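Local structure of tyrosinase (Burkholderia thailandensis, 5ZRD) at residues Val5-Leu17 / Ile392-Ser404. The protein is a dicopper monooxygenase that hydroxylates monophenols to catechols and, like other tyrosinases, probably oxidises these on to o-quinones. Sequence-based numbering, arbitrary orientation.
Sequences VNAPRVRRSVRDL and IERQLGFTYGPGS
Y400 OH is gripped by two groups. R11 NH1 donates to it at 2.8 Å, with the hydroxyl oxygen near the edge of the guanidinium but a little out of its plane, and D324 OD2 of helix 315-334 bonds it as well. The R11 guanidinium also lies flat on one face of the F398 ring, a cation-pi stack with R11 CZ 3.6 Å from the ring centroid and planes 17° apart. The Y400 ring stands nearly upright to the guanidinium. R11 gets there by an extended chain from CG to NE (chi3 -173°), with CD passing F398 CE1 at 3.6 Å. I392 CB rests on the opposite face of the F398 ring. E102 of helix 90-108 forms salt bridges with both R9 and R11.

R9 bends at chi3 (-80°), which lays its guanidinium over F398 CB. Its NH2 donates to a water, which in turn donates to L396 O, and S113 OG bonds R9 NH1.

Beneath these side chains, strands 9-11 and 398-400 form a two-stranded parallel sheet. The ladder runs from R9 N to G397 O, then T399 N to R9 O (2.8 Å), R11 N to T399 O (2.9 Å) and G401 N to R11 O (2.8 Å). On the other face, P8 CB packs 3.8 Å from T399 CB, and T399 OG1 donates to E393 OE2 at 2.6 Å.

The contact ties the N-terminal strand to a distant part of the chain beside two helices that carry copper-binding histidines. The buried charge of R11 is shared by E102, an aromatic face and a phenol oxygen, which probably stabilises its cationic form.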
loop_
_atom_site.group_PDB
_atom_site.type_symbol
_atom_site.label_atom_id
_atom_site.label_comp_id
_atom_site.label_asym_id
_atom_site.label_seq_id
_atom_site.Cartn_x
_atom_site.Cartn_y
_atom_site.Cartn_z
ATOM N N VAL A 5 -3.446 -30.793 -42.364
ATOM C CA VAL A 5 -3.418 -30.761 -43.862
ATOM C C VAL A 5 -2.180 -31.565 -44.303
ATOM O O VAL A 5 -2.328 -32.638 -44.908
ATOM C CB VAL A 5 -3.429 -29.326 -44.454
ATOM C CG1 VAL A 5 -4.367 -29.225 -45.655
ATOM C CG2 VAL A 5 -3.779 -28.233 -43.438
ATOM N N ASN A 6 -0.970 -31.078 -43.962
ATOM C CA ASN A 6 0.321 -31.767 -44.303
ATOM C C ASN A 6 0.625 -32.879 -43.287
ATOM O O ASN A 6 0.187 -32.825 -42.120
ATOM C CB ASN A 6 1.520 -30.811 -44.339
ATOM C CG ASN A 6 1.255 -29.555 -45.143
ATOM O OD1 ASN A 6 1.076 -28.480 -44.572
ATOM N ND2 ASN A 6 1.186 -29.690 -46.459
ATOM N N ALA A 7 1.401 -33.867 -43.732
ATOM C CA ALA A 7 1.771 -35.004 -42.896
ATOM C C ALA A 7 2.529 -34.517 -41.649
ATOM O O ALA A 7 3.501 -33.766 -41.756
ATOM C CB ALA A 7 2.598 -35.989 -43.679
ATOM N N PRO A 8 2.088 -34.956 -40.454
ATOM C CA PRO A 8 2.721 -34.448 -39.216
ATOM C C PRO A 8 4.209 -34.818 -39.101
ATOM O O PRO A 8 4.570 -35.951 -39.404
ATOM C CB PRO A 8 1.943 -35.116 -38.060
ATOM C CG PRO A 8 0.812 -35.878 -38.726
ATOM C CD PRO A 8 1.266 -36.138 -40.147
ATOM N N ARG A 9 5.056 -33.889 -38.652
ATOM C CA ARG A 9 6.360 -34.278 -38.042
ATOM C C ARG A 9 6.142 -35.243 -36.870
ATOM O O ARG A 9 5.148 -35.137 -36.139
ATOM C CB ARG A 9 7.088 -33.092 -37.415
ATOM C CG ARG A 9 7.551 -32.022 -38.390
ATOM C CD ARG A 9 8.502 -31.096 -37.662
ATOM N NE ARG A 9 7.731 -30.155 -36.876
ATOM C CZ ARG A 9 7.508 -30.250 -35.565
ATOM N NH1 ARG A 9 8.094 -31.195 -34.832
ATOM N NH2 ARG A 9 6.703 -29.368 -35.007
ATOM N N VAL A 10 7.083 -36.142 -36.673
ATOM C CA VAL A 10 6.964 -37.175 -35.678
ATOM C C VAL A 10 7.964 -36.917 -34.543
ATOM O O VAL A 10 9.138 -37.156 -34.709
ATOM C CB VAL A 10 7.194 -38.566 -36.295
ATOM C CG1 VAL A 10 6.922 -39.669 -35.278
ATOM C CG2 VAL A 10 6.333 -38.762 -37.539
ATOM N N ARG A 11 7.440 -36.471 -33.389
ATOM C CA ARG A 11 8.174 -36.444 -32.113
ATOM C C ARG A 11 8.441 -37.881 -31.693
ATOM O O ARG A 11 7.491 -38.635 -31.577
ATOM C CB ARG A 11 7.390 -35.711 -31.019
ATOM C CG ARG A 11 7.470 -34.200 -31.148
ATOM C CD ARG A 11 6.857 -33.426 -30.015
ATOM N NE ARG A 11 6.827 -32.000 -30.309
ATOM C CZ ARG A 11 6.241 -31.100 -29.513
ATOM N NH1 ARG A 11 5.625 -31.499 -28.407
ATOM N NH2 ARG A 11 6.246 -29.816 -29.829
ATOM N N ARG A 12 9.714 -38.227 -31.467
ATOM C CA ARG A 12 10.096 -39.606 -31.182
ATOM C C ARG A 12 10.731 -39.739 -29.781
ATOM O O ARG A 12 11.148 -38.758 -29.120
ATOM C CB ARG A 12 11.061 -40.127 -32.251
ATOM C CG ARG A 12 10.438 -40.298 -33.628
ATOM C CD ARG A 12 11.296 -41.143 -34.563
ATOM N NE ARG A 12 10.673 -41.310 -35.875
ATOM C CZ ARG A 12 9.547 -41.999 -36.122
ATOM N NH1 ARG A 12 9.034 -42.814 -35.205
ATOM N NH2 ARG A 12 8.931 -41.850 -37.290
ATOM N N SER A 13 10.764 -40.974 -29.320
ATOM C CA SER A 13 11.361 -41.297 -28.034
ATOM C C SER A 13 12.874 -41.033 -28.074
ATOM O O SER A 13 13.556 -41.528 -28.971
ATOM C CB SER A 13 11.082 -42.725 -27.655
ATOM O OG SER A 13 11.966 -43.155 -26.633
ATOM N N VAL A 14 13.379 -40.294 -27.078
ATOM C CA VAL A 14 14.793 -39.956 -26.983
ATOM C C VAL A 14 15.615 -41.246 -26.897
ATOM O O VAL A 14 16.712 -41.335 -27.443
ATOM C CB VAL A 14 15.092 -38.999 -25.809
ATOM C CG1 VAL A 14 15.597 -39.719 -24.574
ATOM C CG2 VAL A 14 16.110 -37.947 -26.217
ATOM N N ARG A 15 15.081 -42.236 -26.221
ATOM C CA ARG A 15 15.779 -43.473 -26.083
ATOM C C ARG A 15 15.954 -44.109 -27.466
ATOM O O ARG A 15 17.014 -44.701 -27.748
ATOM C CB ARG A 15 15.025 -44.418 -25.154
ATOM C CG ARG A 15 15.492 -45.861 -25.226
ATOM C CD ARG A 15 16.898 -46.018 -24.709
ATOM N NE ARG A 15 17.226 -47.425 -24.570
ATOM C CZ ARG A 15 18.456 -47.916 -24.648
ATOM N NH1 ARG A 15 18.624 -49.213 -24.833
ATOM N NH2 ARG A 15 19.502 -47.115 -24.571
ATOM N N ASP A 16 14.921 -44.001 -28.303
ATOM C CA ASP A 16 14.981 -44.542 -29.653
ATOM C C ASP A 16 16.046 -43.798 -30.489
ATOM O O ASP A 16 16.710 -44.439 -31.308
ATOM C CB ASP A 16 13.578 -44.487 -30.314
ATOM C CG ASP A 16 13.556 -45.008 -31.747
ATOM O OD1 ASP A 16 13.913 -46.185 -31.924
ATOM O OD2 ASP A 16 13.165 -44.243 -32.671
ATOM N N LEU A 17 16.193 -42.472 -30.303
ATOM C CA LEU A 17 17.182 -41.696 -31.060
ATOM C C LEU A 17 18.606 -42.114 -30.654
ATOM O O LEU A 17 19.527 -42.051 -31.467
ATOM C CB LEU A 17 16.955 -40.200 -30.829
ATOM C CG LEU A 17 15.619 -39.627 -31.326
ATOM C CD1 LEU A 17 15.656 -38.110 -31.404
ATOM C CD2 LEU A 17 15.223 -40.182 -32.687
ATOM N N ILE A 392 -2.924 -31.717 -32.023
ATOM C CA ILE A 392 -1.544 -31.407 -32.365
ATOM C C ILE A 392 -1.282 -31.647 -33.873
ATOM O O ILE A 392 -0.420 -30.980 -34.417
ATOM C CB ILE A 392 -0.532 -32.186 -31.493
ATOM C CG1 ILE A 392 -0.690 -33.693 -31.639
ATOM C CG2 ILE A 392 -0.603 -31.748 -30.039
ATOM C CD1 ILE A 392 0.400 -34.489 -30.959
ATOM N N GLU A 393 -1.955 -32.604 -34.529
ATOM C CA GLU A 393 -1.687 -32.938 -35.956
ATOM C C GLU A 393 -2.299 -31.842 -36.854
ATOM O O GLU A 393 -1.586 -31.191 -37.613
ATOM C CB GLU A 393 -2.221 -34.332 -36.288
ATOM C CG GLU A 393 -1.561 -35.446 -35.496
ATOM C CD GLU A 393 -2.180 -36.844 -35.611
ATOM O OE1 GLU A 393 -3.378 -36.940 -35.986
ATOM O OE2 GLU A 393 -1.475 -37.853 -35.301
ATOM N N ARG A 394 -3.570 -31.517 -36.655
ATOM C CA ARG A 394 -4.284 -30.550 -37.527
ATOM C C ARG A 394 -3.898 -29.111 -37.212
ATOM O O ARG A 394 -3.927 -28.304 -38.114
ATOM C CB ARG A 394 -5.810 -30.668 -37.416
ATOM C CG ARG A 394 -6.330 -32.078 -37.666
ATOM C CD ARG A 394 -7.845 -32.204 -37.574
ATOM N NE ARG A 394 -8.232 -33.583 -37.855
ATOM C CZ ARG A 394 -8.250 -34.169 -39.069
ATOM N NH1 ARG A 394 -8.311 -33.429 -40.174
ATOM N NH2 ARG A 394 -8.213 -35.499 -39.151
ATOM N N GLN A 395 -3.598 -28.746 -35.968
ATOM C CA GLN A 395 -3.353 -27.318 -35.697
ATOM C C GLN A 395 -1.847 -27.008 -35.550
ATOM O O GLN A 395 -1.449 -25.858 -35.769
ATOM C CB GLN A 395 -4.142 -26.869 -34.469
ATOM C CG GLN A 395 -5.656 -26.933 -34.623
ATOM C CD GLN A 395 -6.352 -26.725 -33.292
ATOM O OE1 GLN A 395 -6.380 -27.608 -32.435
ATOM N NE2 GLN A 395 -6.913 -25.547 -33.088
ATOM N N LEU A 396 -0.998 -27.958 -35.152
ATOM C CA LEU A 396 0.419 -27.629 -34.825
ATOM C C LEU A 396 1.401 -28.416 -35.722
ATOM O O LEU A 396 2.603 -28.174 -35.683
ATOM C CB LEU A 396 0.695 -27.925 -33.340
ATOM C CG LEU A 396 -0.085 -27.108 -32.305
ATOM C CD1 LEU A 396 0.359 -27.480 -30.904
ATOM C CD2 LEU A 396 0.072 -25.607 -32.498
ATOM N N GLY A 397 0.919 -29.365 -36.511
ATOM C CA GLY A 397 1.745 -29.969 -37.548
ATOM C C GLY A 397 2.638 -31.086 -37.018
ATOM O O GLY A 397 3.640 -31.394 -37.663
ATOM N N PHE A 398 2.307 -31.721 -35.877
ATOM C CA PHE A 398 3.156 -32.831 -35.370
ATOM C C PHE A 398 2.306 -33.888 -34.647
ATOM O O PHE A 398 1.152 -33.676 -34.300
ATOM C CB PHE A 398 4.259 -32.269 -34.470
ATOM C CG PHE A 398 3.830 -31.917 -33.070
ATOM C CD1 PHE A 398 3.806 -32.886 -32.067
ATOM C CD2 PHE A 398 3.450 -30.632 -32.746
ATOM C CE1 PHE A 398 3.401 -32.572 -30.777
ATOM C CE2 PHE A 398 3.078 -30.316 -31.444
ATOM C CZ PHE A 398 3.011 -31.291 -30.475
ATOM N N THR A 399 2.928 -35.026 -34.443
ATOM C CA THR A 399 2.333 -36.144 -33.786
ATOM C C THR A 399 3.406 -36.835 -32.934
ATOM O O THR A 399 4.598 -36.482 -32.990
ATOM C CB THR A 399 1.774 -37.131 -34.807
ATOM O OG1 THR A 399 0.835 -37.991 -34.148
ATOM C CG2 THR A 399 2.870 -37.940 -35.474
ATOM N N TYR A 400 2.974 -37.816 -32.160
ATOM C CA TYR A 400 3.846 -38.558 -31.266
ATOM C C TYR A 400 4.059 -39.902 -31.931
ATOM O O TYR A 400 3.123 -40.521 -32.363
ATOM C CB TYR A 400 3.301 -38.648 -29.825
ATOM C CG TYR A 400 3.532 -37.364 -29.061
ATOM C CD1 TYR A 400 4.795 -37.038 -28.600
ATOM C CD2 TYR A 400 2.539 -36.410 -28.917
ATOM C CE1 TYR A 400 5.056 -35.834 -27.958
ATOM C CE2 TYR A 400 2.783 -35.190 -28.308
ATOM C CZ TYR A 400 4.045 -34.907 -27.808
ATOM O OH TYR A 400 4.331 -33.710 -27.227
ATOM N N GLY A 401 5.311 -40.285 -32.051
ATOM C CA GLY A 401 5.605 -41.617 -32.448
ATOM C C GLY A 401 5.104 -42.584 -31.403
ATOM O O GLY A 401 4.473 -42.190 -30.461
ATOM N N PRO A 402 5.395 -43.852 -31.593
ATOM C CA PRO A 402 4.996 -44.876 -30.666
ATOM C C PRO A 402 5.800 -44.833 -29.360
ATOM O O PRO A 402 7.011 -44.595 -29.380
ATOM C CB PRO A 402 5.292 -46.195 -31.414
ATOM C CG PRO A 402 6.420 -45.813 -32.367
ATOM C CD PRO A 402 6.087 -44.395 -32.775
ATOM N N GLY A 403 5.125 -45.102 -28.248
ATOM C CA GLY A 403 5.796 -45.292 -26.975
ATOM C C GLY A 403 4.896 -45.944 -25.948
ATOM O O GLY A 403 3.748 -46.276 -26.229
ATOM N N SER A 404 5.429 -46.092 -24.746
ATOM C CA SER A 404 4.767 -46.816 -23.671
ATOM C C SER A 404 3.352 -46.256 -23.423
ATOM O O SER A 404 3.102 -45.044 -23.513
ATOM C CB SER A 404 5.629 -46.790 -22.404
ATOM O OG SER A 404 5.682 -45.504 -21.798
HETATM O O HOH W 1 5.134 -27.447 -36.454
#